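Long-range contacts in 3-alpha-hydroxysteroid dehydrogenase (Pseudomonas sp., PDB 2DKN), which probably catalyses the reversible, NAD(H)-dependent oxidation of the 3-alpha-hydroxyl group of steroids to the ketone, as a Rossmann-fold short-chain dehydrogenase: residues A[81-86]-A[138-143]; A[185-190]-A[214-219]; A[208-213]-A[244-249]. One frame throughout, in Å; residues are numbered along the deposited sequence.

Contact 1 (A[81-86]-A[138-143]). With NAI (1,4-dihydronicotinamide adenine dinucleotide), chain C.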
loop_
_atom_site.group_PDB
_atom_site.type_symbol
_atom_site.label_atom_id
_atom_site.label_comp_id
_atom_site.label_asym_id
_atom_site.label_seq_id
_atom_site.Cartn_x
_atom_site.Cartn_y
_atom_site.Cartn_z
ATOM N N LEU A 81 -21.128 -18.492 1.740
ATOM C CA LEU A 81 -20.952 -17.711 2.959
ATOM C C LEU A 81 -19.774 -16.740 2.790
ATOM O O LEU A 81 -19.845 -15.591 3.221
ATOM C CB LEU A 81 -20.719 -18.645 4.162
ATOM C CG LEU A 81 -20.413 -17.949 5.490
ATOM C CD1 LEU A 81 -21.599 -17.066 5.909
ATOM C CD2 LEU A 81 -20.089 -18.999 6.573
ATOM N N VAL A 82 -18.707 -17.224 2.158
ATOM C CA VAL A 82 -17.503 -16.422 1.886
ATOM C C VAL A 82 -17.877 -15.142 1.115
ATOM O O VAL A 82 -17.493 -14.020 1.503
ATOM C CB VAL A 82 -16.444 -17.253 1.112
ATOM C CG1 VAL A 82 -15.260 -16.382 0.710
ATOM C CG2 VAL A 82 -15.977 -18.448 1.960
ATOM N N VAL A 83 -18.663 -15.299 0.050
ATOM C CA VAL A 83 -19.108 -14.154 -0.733
ATOM C C VAL A 83 -20.025 -13.237 0.077
ATOM O O VAL A 83 -19.895 -12.019 0.037
ATOM C CB VAL A 83 -19.828 -14.629 -2.026
ATOM C CG1 VAL A 83 -20.628 -13.502 -2.653
ATOM C CG2 VAL A 83 -18.787 -15.191 -2.998
ATOM N N ALA A 84 -20.947 -13.818 0.830
ATOM C CA ALA A 84 -21.912 -13.018 1.577
ATOM C C ALA A 84 -21.210 -12.114 2.586
ATOM O O ALA A 84 -21.600 -10.965 2.785
ATOM C CB ALA A 84 -22.907 -13.940 2.308
ATOM N N VAL A 85 -20.200 -12.654 3.255
ATOM C CA VAL A 85 -19.511 -11.874 4.295
ATOM C C VAL A 85 -18.431 -11.000 3.672
ATOM O O VAL A 85 -18.396 -9.797 3.911
ATOM C CB VAL A 85 -18.868 -12.757 5.398
ATOM C CG1 VAL A 85 -18.332 -11.860 6.517
ATOM C CG2 VAL A 85 -19.879 -13.674 5.974
ATOM N N ASN A 86 -17.544 -11.602 2.885
ATOM C CA ASN A 86 -16.366 -10.871 2.424
ATOM C C ASN A 86 -16.680 -9.768 1.438
ATOM O O ASN A 86 -15.939 -8.772 1.358
ATOM C CB ASN A 86 -15.327 -11.801 1.800
ATOM C CG ASN A 86 -14.686 -12.728 2.821
ATOM O OD1 ASN A 86 -15.039 -12.697 3.995
ATOM N ND2 ASN A 86 -13.727 -13.550 2.373
ATOM N N ARG A 138 -27.267 -14.172 -7.117
ATOM C CA ARG A 138 -26.527 -14.713 -8.250
ATOM C C ARG A 138 -25.077 -15.008 -7.893
ATOM O O ARG A 138 -24.527 -16.023 -8.312
ATOM C CB ARG A 138 -26.624 -13.739 -9.444
ATOM C CG ARG A 138 -25.985 -14.204 -10.747
ATOM C CD ARG A 138 -26.414 -15.610 -11.155
ATOM N NE ARG A 138 -25.831 -15.998 -12.444
ATOM C CZ ARG A 138 -25.889 -17.232 -12.952
ATOM N NH1 ARG A 138 -26.490 -18.196 -12.278
ATOM N NH2 ARG A 138 -25.331 -17.504 -14.125
ATOM N N ALA A 139 -24.449 -14.107 -7.136
ATOM C CA ALA A 139 -23.055 -14.290 -6.735
ATOM C C ALA A 139 -22.916 -15.543 -5.867
ATOM O O ALA A 139 -21.986 -16.332 -6.045
ATOM C CB ALA A 139 -22.550 -13.046 -5.980
ATOM N N ILE A 140 -23.845 -15.723 -4.928
ATOM C CA ILE A 140 -23.819 -16.896 -4.050
ATOM C C ILE A 140 -24.027 -18.189 -4.866
ATOM O O ILE A 140 -23.336 -19.188 -4.678
ATOM C CB ILE A 140 -24.904 -16.769 -2.928
ATOM C CG1 ILE A 140 -24.471 -15.707 -1.904
ATOM C CG2 ILE A 140 -25.178 -18.119 -2.257
ATOM C CD1 ILE A 140 -25.483 -15.399 -0.805
ATOM N N GLU A 141 -24.972 -18.159 -5.792
ATOM C CA GLU A 141 -25.210 -19.329 -6.649
ATOM C C GLU A 141 -23.947 -19.684 -7.447
ATOM O O GLU A 141 -23.529 -20.841 -7.489
ATOM C CB GLU A 141 -26.377 -19.046 -7.591
ATOM C CG GLU A 141 -26.614 -20.131 -8.628
ATOM C CD GLU A 141 -27.799 -19.821 -9.523
ATOM O OE1 GLU A 141 -27.978 -18.637 -9.917
ATOM O OE2 GLU A 141 -28.558 -20.763 -9.827
ATOM N N LEU A 142 -23.357 -18.683 -8.095
ATOM C CA LEU A 142 -22.128 -18.882 -8.869
ATOM C C LEU A 142 -20.977 -19.382 -8.007
ATOM O O LEU A 142 -20.206 -20.249 -8.435
ATOM C CB LEU A 142 -21.724 -17.593 -9.566
ATOM C CG LEU A 142 -22.623 -17.138 -10.730
ATOM C CD1 LEU A 142 -22.253 -15.754 -11.181
ATOM C CD2 LEU A 142 -22.577 -18.140 -11.901
ATOM N N ALA A 143 -20.859 -18.823 -6.800
ATOM C CA ALA A 143 -19.817 -19.249 -5.862
ATOM C C ALA A 143 -19.990 -20.725 -5.525
ATOM O O ALA A 143 -19.024 -21.491 -5.536
ATOM C CB ALA A 143 -19.862 -18.396 -4.576
HETATM P PA NAI C . -10.221 -13.456 12.526
HETATM O O1A NAI C . -11.046 -14.655 12.288
HETATM O O2A NAI C . -9.314 -13.468 13.696
HETATM O O5B NAI C . -11.168 -12.171 12.656
HETATM C C5B NAI C . -12.242 -11.974 11.783
HETATM C C4B NAI C . -13.415 -11.474 12.615
HETATM O O4B NAI C . -14.469 -11.292 11.688
HETATM C C3B NAI C . -13.875 -12.482 13.666
HETATM O O3B NAI C . -14.075 -11.863 14.922
HETATM C C2B NAI C . -15.215 -12.919 13.102
HETATM O O2B NAI C . -16.156 -13.314 14.076
HETATM C C1B NAI C . -15.659 -11.698 12.291
HETATM N N9A NAI C . -16.676 -12.188 11.351
HETATM C C8A NAI C . -16.557 -13.217 10.438
HETATM N N7A NAI C . -17.768 -13.384 9.851
HETATM C C5A NAI C . -18.654 -12.499 10.394
HETATM C C6A NAI C . -20.015 -12.240 10.191
HETATM N N6A NAI C . -20.800 -13.025 9.422
HETATM N N1A NAI C . -20.617 -11.239 10.929
HETATM C C2A NAI C . -19.907 -10.508 11.856
HETATM N N3A NAI C . -18.569 -10.760 12.064
HETATM C C4A NAI C . -17.963 -11.751 11.347
HETATM O O3 NAI C . -9.440 -13.232 11.143
HETATM P PN NAI C . -8.444 -12.032 10.738
HETATM O O1N NAI C . -8.365 -10.987 11.773
HETATM O O2N NAI C . -7.190 -12.675 10.305
HETATM O O5D NAI C . -9.214 -11.477 9.445
HETATM C C5D NAI C . -9.589 -10.111 9.340
HETATM C C4D NAI C . -9.666 -9.798 7.851
HETATM O O4D NAI C . -8.359 -9.940 7.307
HETATM C C3D NAI C . -10.561 -10.759 7.073
HETATM O O3D NAI C . -11.270 -9.998 6.103
HETATM C C2D NAI C . -9.559 -11.639 6.327
HETATM O O2D NAI C . -10.083 -12.088 5.108
HETATM C C1D NAI C . -8.414 -10.663 6.096
HETATM N N1N NAI C . -7.116 -11.336 5.819
HETATM C C2N NAI C . -6.560 -12.158 6.760
HETATM C C3N NAI C . -5.347 -12.776 6.500
HETATM C C7N NAI C . -4.700 -13.635 7.557
HETATM O O7N NAI C . -3.570 -14.329 7.156
HETATM N N7N NAI C . -5.189 -13.708 8.810
HETATM C C4N NAI C . -4.684 -12.553 5.278
HETATM C C5N NAI C . -5.255 -11.671 4.336
HETATM C C6N NAI C . -6.475 -11.078 4.629
#
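Val83 meets Ala139 and Ala143 through methyl groups alone, and the flat groups of Arg138 and Glu141 lie on the far side of helix 136-146, away from this interface. The guanidinium of Arg138 has Leu142 CD2 on one face, 3.5 Å above its plane and over its centre, while the carboxylate of Glu141 lies at its edge, in plane. Arg138 NH1 is 2.8 Å from Glu141 OE1 in a salt bridge that reaches the oxygen from above the carboxylate, 70° out of its plane.

On the inner side Val83 is the central residue. With CG1 anti to the backbone N (chi1 164°), its two methyls reach residues one turn apart on the opposing helix: CG1 lies 3.9 Å from Ala139 CB, and CG2 is 3.7 Å from Ala143 CB. Ile140, one residue on from Ala139, starts out alongside and brings CD1 to 4.3 Å from Ala84 CB, at the margin of the contact. Small alanines let the short segment axes come within 8.9 Å, antiparallel in sense but well off strict alignment, with 143° between their N-to-C directions. No hydrogen bond crosses. Phe88 and Met131 also pack round Val83 and Ala139, burying the interface further.

The other side of helix 79-102 faces the coenzyme, where Val85 CG2 lies 3.6 Å from N6A of the NADH adenine. One residue later, in a wider pi-type turn, Asn86 receives a hydrogen bond from Val72 N on OD1 and touches Tyr153 and Lys157, consistent with the asparagine of the short-chain dehydrogenase tetrad. Helix 79-102 is the connection between parallel strands 65-68 and 108-112, a beta-alpha-beta crossover of the Rossmann fold, against whose outer side helix 136-146 is packed.

Contact 2 (A[185-190]-A[214-219]). With NAI (1,4-dihydronicotinamide adenine dinucleotide), chain C.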
loop_
_atom_site.group_PDB
_atom_site.type_symbol
_atom_site.label_atom_id
_atom_site.label_comp_id
_atom_site.label_asym_id
_atom_site.label_seq_id
_atom_site.Cartn_x
_atom_site.Cartn_y
_atom_site.Cartn_z
ATOM N N ALA A 185 0.011 -13.223 4.834
ATOM C CA ALA A 185 -0.279 -14.043 6.025
ATOM C C ALA A 185 -0.194 -13.273 7.337
ATOM O O ALA A 185 0.775 -12.576 7.572
ATOM C CB ALA A 185 0.682 -15.224 6.061
ATOM N N VAL A 186 -1.207 -13.400 8.193
ATOM C CA VAL A 186 -1.162 -12.758 9.491
ATOM C C VAL A 186 -1.683 -13.644 10.642
ATOM O O VAL A 186 -2.552 -14.458 10.384
ATOM C CB VAL A 186 -2.228 -11.587 9.526
ATOM C CG1 VAL A 186 -2.091 -10.735 10.797
ATOM C CG2 VAL A 186 -2.202 -10.701 8.263
ATOM N N GLU A 187 -1.111 -13.619 11.861
ATOM C CA GLU A 187 -0.837 -14.812 12.701
ATOM C C GLU A 187 -2.087 -14.291 13.446
ATOM O O GLU A 187 -1.995 -13.673 14.509
ATOM C CB GLU A 187 0.402 -14.605 13.558
ATOM C CG GLU A 187 1.681 -14.886 12.804
ATOM C CD GLU A 187 1.797 -16.347 12.416
ATOM O OE1 GLU A 187 2.681 -16.679 11.589
ATOM O OE2 GLU A 187 0.999 -17.166 12.931
ATOM N N THR A 188 -3.286 -14.549 12.928
ATOM C CA THR A 188 -4.490 -14.935 13.650
ATOM C C THR A 188 -5.174 -16.305 13.623
ATOM O O THR A 188 -4.692 -17.230 12.988
ATOM C CB THR A 188 -5.561 -13.990 13.034
ATOM O OG1 THR A 188 -5.964 -14.514 11.759
ATOM C CG2 THR A 188 -4.955 -12.582 12.773
ATOM N N PRO A 189 -6.309 -16.429 14.347
ATOM C CA PRO A 189 -7.050 -17.694 14.295
ATOM C C PRO A 189 -7.457 -18.104 12.883
ATOM O O PRO A 189 -7.537 -19.301 12.592
ATOM C CB PRO A 189 -8.269 -17.421 15.190
ATOM C CG PRO A 189 -7.743 -16.450 16.188
ATOM C CD PRO A 189 -6.921 -15.500 15.322
ATOM N N LEU A 190 -7.675 -17.132 12.001
ATOM C CA LEU A 190 -8.017 -17.440 10.620
ATOM C C LEU A 190 -6.845 -18.153 9.927
ATOM O O LEU A 190 -7.029 -19.179 9.263
ATOM C CB LEU A 190 -8.392 -16.162 9.857
ATOM C CG LEU A 190 -8.913 -16.280 8.411
ATOM C CD1 LEU A 190 -9.792 -15.057 8.054
ATOM C CD2 LEU A 190 -7.778 -16.445 7.361
ATOM N N GLY A 214 5.162 -14.415 9.355
ATOM C CA GLY A 214 3.855 -13.783 9.150
ATOM C C GLY A 214 3.752 -12.455 9.896
ATOM O O GLY A 214 4.580 -12.157 10.759
ATOM N N SER A 215 2.730 -11.659 9.562
ATOM C CA SER A 215 2.518 -10.386 10.231
ATOM C C SER A 215 1.921 -10.627 11.621
ATOM O O SER A 215 1.171 -11.584 11.820
ATOM C CB SER A 215 1.517 -9.540 9.423
ATOM O OG SER A 215 1.407 -8.243 9.990
ATOM N N GLU A 216 2.170 -9.703 12.550
ATOM C CA GLU A 216 1.378 -9.724 13.767
ATOM C C GLU A 216 0.151 -8.867 13.437
ATOM O O GLU A 216 0.244 -7.939 12.624
ATOM C CB GLU A 216 2.158 -9.189 14.977
ATOM C CG GLU A 216 3.274 -10.143 15.414
ATOM C CD GLU A 216 2.736 -11.533 15.779
ATOM O OE1 GLU A 216 3.249 -12.544 15.251
ATOM O OE2 GLU A 216 1.761 -11.625 16.563
ATOM N N PRO A 217 -1.022 -9.195 14.016
ATOM C CA PRO A 217 -2.204 -8.398 13.676
ATOM C C PRO A 217 -1.991 -6.900 13.891
ATOM O O PRO A 217 -2.534 -6.100 13.149
ATOM C CB PRO A 217 -3.288 -8.917 14.632
ATOM C CG PRO A 217 -2.781 -10.202 15.178
ATOM C CD PRO A 217 -1.324 -10.328 14.912
ATOM N N ARG A 218 -1.240 -6.523 14.923
ATOM C CA ARG A 218 -1.003 -5.111 15.198
ATOM C C ARG A 218 -0.288 -4.411 14.024
ATOM O O ARG A 218 -0.476 -3.210 13.831
ATOM C CB ARG A 218 -0.192 -4.963 16.485
ATOM C CG ARG A 218 0.390 -3.588 16.739
ATOM C CD ARG A 218 -0.593 -2.626 17.330
ATOM N NE ARG A 218 0.115 -1.471 17.883
ATOM C CZ ARG A 218 0.022 -1.061 19.145
ATOM N NH1 ARG A 218 0.712 0.006 19.537
ATOM N NH2 ARG A 218 -0.779 -1.698 20.001
ATOM N N GLU A 219 0.539 -5.140 13.275
ATOM C CA GLU A 219 1.275 -4.534 12.145
ATOM C C GLU A 219 0.297 -4.146 11.028
ATOM O O GLU A 219 0.434 -3.090 10.381
ATOM C CB GLU A 219 2.352 -5.485 11.611
ATOM C CG GLU A 219 3.409 -5.794 12.650
ATOM C CD GLU A 219 4.469 -6.705 12.130
ATOM O OE1 GLU A 219 5.536 -6.183 11.765
ATOM O OE2 GLU A 219 4.254 -7.931 12.091
HETATM P PA NAI C . -10.221 -13.456 12.526
HETATM O O1A NAI C . -11.046 -14.655 12.288
HETATM O O2A NAI C . -9.314 -13.468 13.696
HETATM O O5B NAI C . -11.168 -12.171 12.656
HETATM C C5B NAI C . -12.242 -11.974 11.783
HETATM C C4B NAI C . -13.415 -11.474 12.615
HETATM O O4B NAI C . -14.469 -11.292 11.688
HETATM C C3B NAI C . -13.875 -12.482 13.666
HETATM O O3B NAI C . -14.075 -11.863 14.922
HETATM C C2B NAI C . -15.215 -12.919 13.102
HETATM O O2B NAI C . -16.156 -13.314 14.076
HETATM C C1B NAI C . -15.659 -11.698 12.291
HETATM N N9A NAI C . -16.676 -12.188 11.351
HETATM C C8A NAI C . -16.557 -13.217 10.438
HETATM N N7A NAI C . -17.768 -13.384 9.851
HETATM C C5A NAI C . -18.654 -12.499 10.394
HETATM C C6A NAI C . -20.015 -12.240 10.191
HETATM N N6A NAI C . -20.800 -13.025 9.422
HETATM N N1A NAI C . -20.617 -11.239 10.929
HETATM C C2A NAI C . -19.907 -10.508 11.856
HETATM N N3A NAI C . -18.569 -10.760 12.064
HETATM C C4A NAI C . -17.963 -11.751 11.347
HETATM O O3 NAI C . -9.440 -13.232 11.143
HETATM P PN NAI C . -8.444 -12.032 10.738
HETATM O O1N NAI C . -8.365 -10.987 11.773
HETATM O O2N NAI C . -7.190 -12.675 10.305
HETATM O O5D NAI C . -9.214 -11.477 9.445
HETATM C C5D NAI C . -9.589 -10.111 9.340
HETATM C C4D NAI C . -9.666 -9.798 7.851
HETATM O O4D NAI C . -8.359 -9.940 7.307
HETATM C C3D NAI C . -10.561 -10.759 7.073
HETATM O O3D NAI C . -11.270 -9.998 6.103
HETATM C C2D NAI C . -9.559 -11.639 6.327
HETATM O O2D NAI C . -10.083 -12.088 5.108
HETATM C C1D NAI C . -8.414 -10.663 6.096
HETATM N N1N NAI C . -7.116 -11.336 5.819
HETATM C C2N NAI C . -6.560 -12.158 6.760
HETATM C C3N NAI C . -5.347 -12.776 6.500
HETATM C C7N NAI C . -4.700 -13.635 7.557
HETATM O O7N NAI C . -3.570 -14.329 7.156
HETATM N N7N NAI C . -5.189 -13.708 8.810
HETATM C C4N NAI C . -4.684 -12.553 5.278
HETATM C C5N NAI C . -5.255 -11.671 4.336
HETATM C C6N NAI C . -6.475 -11.078 4.629
HETATM O O HOH W 1 5.157 -15.851 11.652
HETATM O O HOH W 2 -0.429 -13.365 17.014
#
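Glu187 and Glu216 slant across one another with their carboxylate planes only 5° apart, yet the acid groups do not touch: Glu187 OE1 and Glu216 OE1 are 5.6 Å apart. What meets is the methylene part of Glu187, whose CB and CG lie beside Glu216 OE1 and Ser215 O. Each carboxylate has its own water tying it to backbone of the other segment: one, 2.6 Å from Glu187 OE1, links that oxygen to Gly214 N, and a second joins Glu216 OE2 to Glu187 O.

Val186 supplies the apolar half. Its CG1, anti to the backbone N (chi1 -172°), points between Ser215 and Pro217 and comes 3.7 Å from Pro217 CA, leaving CB and CG2 to the carboxamide of the coenzyme. The Pro217 ring lies alongside the next peptide, its CD 3.4 Å from Glu187 O, with CG against the Thr188 methyl. Backbones are tied at a single beta bridge: Ser215 N gives a nearly straight bond (174°) to Ala185 O at 2.9 Å, and Glu187 N returns a weak one to Ser215 O.

Held in this way, Val186 grips the nicotinamide amide from both ends, its N 2.7 Å from NADH O7N and its O accepting from N7N. Thr188 OG1 donates to the pyrophosphate oxygen O2N over 2.6 Å and weakly caps Leu190 N. Glu216 N bonds to the anti lone pair of Glu219 OE2, one half of a capping box.

Segment 185-190 thus leads from strand 177-183 into helix 189-196, and 214-219 opens helix 217-228. Pro217 rests on Ala16 of helix 12-23, Val220 of helix 217-228 touches Val186 and Ser215, and Phe234 of the second subunit packs on Ser215 and Glu219.

Contact 3 (A[208-213]-A[244-249])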
loop_
_atom_site.group_PDB
_atom_site.type_symbol
_atom_site.label_atom_id
_atom_site.label_comp_id
_atom_site.label_asym_id
_atom_site.label_seq_id
_atom_site.Cartn_x
_atom_site.Cartn_y
_atom_site.Cartn_z
ATOM N N VAL A 208 6.826 -18.775 2.312
ATOM C CA VAL A 208 6.790 -17.707 3.311
ATOM C C VAL A 208 7.178 -16.389 2.628
ATOM O O VAL A 208 7.864 -16.405 1.601
ATOM C CB VAL A 208 7.737 -18.039 4.476
ATOM C CG1 VAL A 208 7.783 -16.930 5.527
ATOM C CG2 VAL A 208 7.287 -19.329 5.133
ATOM N N ALA A 209 6.719 -15.261 3.165
ATOM C CA ALA A 209 7.062 -13.965 2.563
ATOM C C ALA A 209 8.559 -13.664 2.722
ATOM O O ALA A 209 9.214 -14.220 3.609
ATOM C CB ALA A 209 6.239 -12.846 3.197
ATOM N N PRO A 210 9.116 -12.798 1.848
ATOM C CA PRO A 210 10.524 -12.387 1.994
ATOM C C PRO A 210 10.997 -11.997 3.404
ATOM O O PRO A 210 12.132 -12.323 3.781
ATOM C CB PRO A 210 10.633 -11.210 1.019
ATOM C CG PRO A 210 9.711 -11.645 -0.129
ATOM C CD PRO A 210 8.513 -12.268 0.606
ATOM N N LEU A 211 10.148 -11.322 4.188
ATOM C CA LEU A 211 10.497 -10.969 5.565
ATOM C C LEU A 211 10.652 -12.178 6.510
ATOM O O LEU A 211 11.100 -12.022 7.641
ATOM C CB LEU A 211 9.475 -9.985 6.158
ATOM C CG LEU A 211 9.957 -8.525 6.289
ATOM C CD1 LEU A 211 10.955 -8.056 5.235
ATOM C CD2 LEU A 211 8.835 -7.509 6.492
ATOM N N GLY A 212 10.258 -13.352 6.039
ATOM C CA GLY A 212 10.571 -14.610 6.715
ATOM C C GLY A 212 9.666 -14.996 7.871
ATOM O O GLY A 212 10.014 -15.874 8.657
ATOM N N ARG A 213 8.497 -14.369 7.955
ATOM C CA ARG A 213 7.562 -14.593 9.045
ATOM C C ARG A 213 6.203 -14.075 8.604
ATOM O O ARG A 213 6.107 -13.358 7.619
ATOM C CB ARG A 213 8.023 -13.822 10.291
ATOM C CG ARG A 213 8.065 -12.286 10.107
ATOM C CD ARG A 213 8.475 -11.559 11.375
ATOM N NE ARG A 213 8.518 -10.094 11.270
ATOM C CZ ARG A 213 7.470 -9.271 11.422
ATOM N NH1 ARG A 213 6.252 -9.758 11.614
ATOM N NH2 ARG A 213 7.645 -7.938 11.350
ATOM N N GLY A 244 4.933 -8.239 3.879
ATOM C CA GLY A 244 6.321 -8.669 4.050
ATOM C C GLY A 244 7.062 -8.954 2.749
ATOM O O GLY A 244 8.084 -9.649 2.763
ATOM N N GLY A 245 6.583 -8.396 1.636
ATOM C CA GLY A 245 7.245 -8.554 0.338
ATOM C C GLY A 245 6.658 -9.618 -0.582
ATOM O O GLY A 245 7.145 -9.812 -1.696
ATOM N N MET A 246 5.603 -10.289 -0.137
ATOM C CA MET A 246 5.078 -11.440 -0.920
ATOM C C MET A 246 4.593 -11.038 -2.298
ATOM O O MET A 246 4.925 -11.683 -3.295
ATOM C CB MET A 246 3.971 -12.189 -0.160
ATOM C CG MET A 246 3.597 -13.536 -0.846
ATOM S SD MET A 246 5.077 -14.603 -0.921
ATOM C CE MET A 246 4.582 -15.966 0.097
ATOM N N ASP A 247 3.798 -9.967 -2.393
ATOM C CA ASP A 247 3.305 -9.564 -3.706
ATOM C C ASP A 247 4.419 -9.045 -4.630
ATOM O O ASP A 247 4.417 -9.303 -5.826
ATOM C CB ASP A 247 2.233 -8.474 -3.555
ATOM C CG ASP A 247 1.705 -8.011 -4.874
ATOM O OD1 ASP A 247 1.057 -8.839 -5.555
ATOM O OD2 ASP A 247 1.910 -6.823 -5.205
ATOM N N ALA A 248 5.368 -8.299 -4.081
ATOM C CA ALA A 248 6.495 -7.859 -4.882
ATOM C C ALA A 248 7.287 -9.062 -5.391
ATOM O O ALA A 248 7.825 -9.018 -6.504
ATOM C CB ALA A 248 7.393 -6.945 -4.069
ATOM N N LEU A 249 7.395 -10.114 -4.581
ATOM C CA LEU A 249 8.103 -11.339 -5.012
ATOM C C LEU A 249 7.351 -12.054 -6.131
ATOM O O LEU A 249 7.953 -12.512 -7.118
ATOM C CB LEU A 249 8.318 -12.315 -3.848
ATOM C CG LEU A 249 8.967 -13.694 -4.186
ATOM C CD1 LEU A 249 10.342 -13.504 -4.799
ATOM C CD2 LEU A 249 9.029 -14.627 -2.986
#
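Gly244 O is the centre of the contact with the turn at Ala209 to Leu211. Leu211 N donates to it over 3.0 Å, in the carbonyl plane, at an N-H...O angle of 149°. Around the same oxygen crowd the Ala209 methyl and the Pro210 ring, which continues over the next peptide with CD 3.4 Å from Gly245 C. Met246 reaches back to the Val208 end of the loop: its CG is anti to the backbone N (chi1 -170°), and bends further out fold the chain to put CE 3.6 Å from Val208 O. Leu249, one turn later, closes the Pro210 side with CB 4.0 Å from Pro210 CG.

A second shell sets these positions. A type I turn from Ala209 to Gly212, with Gly212 N bonded to Ala209 O, presents Leu211 N. Gly245 is the N-cap of the helix, while Asp243 holds its start by accepting from Gly245 N and Asp247 N.

The contact therefore pins the loop between helices 201-205 and 217-228 to the start of helix 246-250, just beyond strand 239-242 at the sheet's outermost position within the chain. Asp247 and Leu249 also meet the second subunit, through its Arg165 and Val169.

How the contacts relate
Contacts 2 and 3 form one continuous region, with centres 13 Å apart and segments that alternate along the chain. They join directly, Arg213 NH1 of contact 3 forming a salt bridge with Glu219 OE2 of contact 2 at 2.7 Å, and both touch the second subunit. Contact 1 stands apart, its centre 25 Å from that of contact 2 and 29 Å from that of contact 3. NADH spans the first gap: contact 1 borders its adenine through Val85, whereas contact 2 holds the nicotinamide and pyrophosphate. Contact 3 does not touch the coenzyme; the side chain of its Met246 is about 10 Å from the bound NADH.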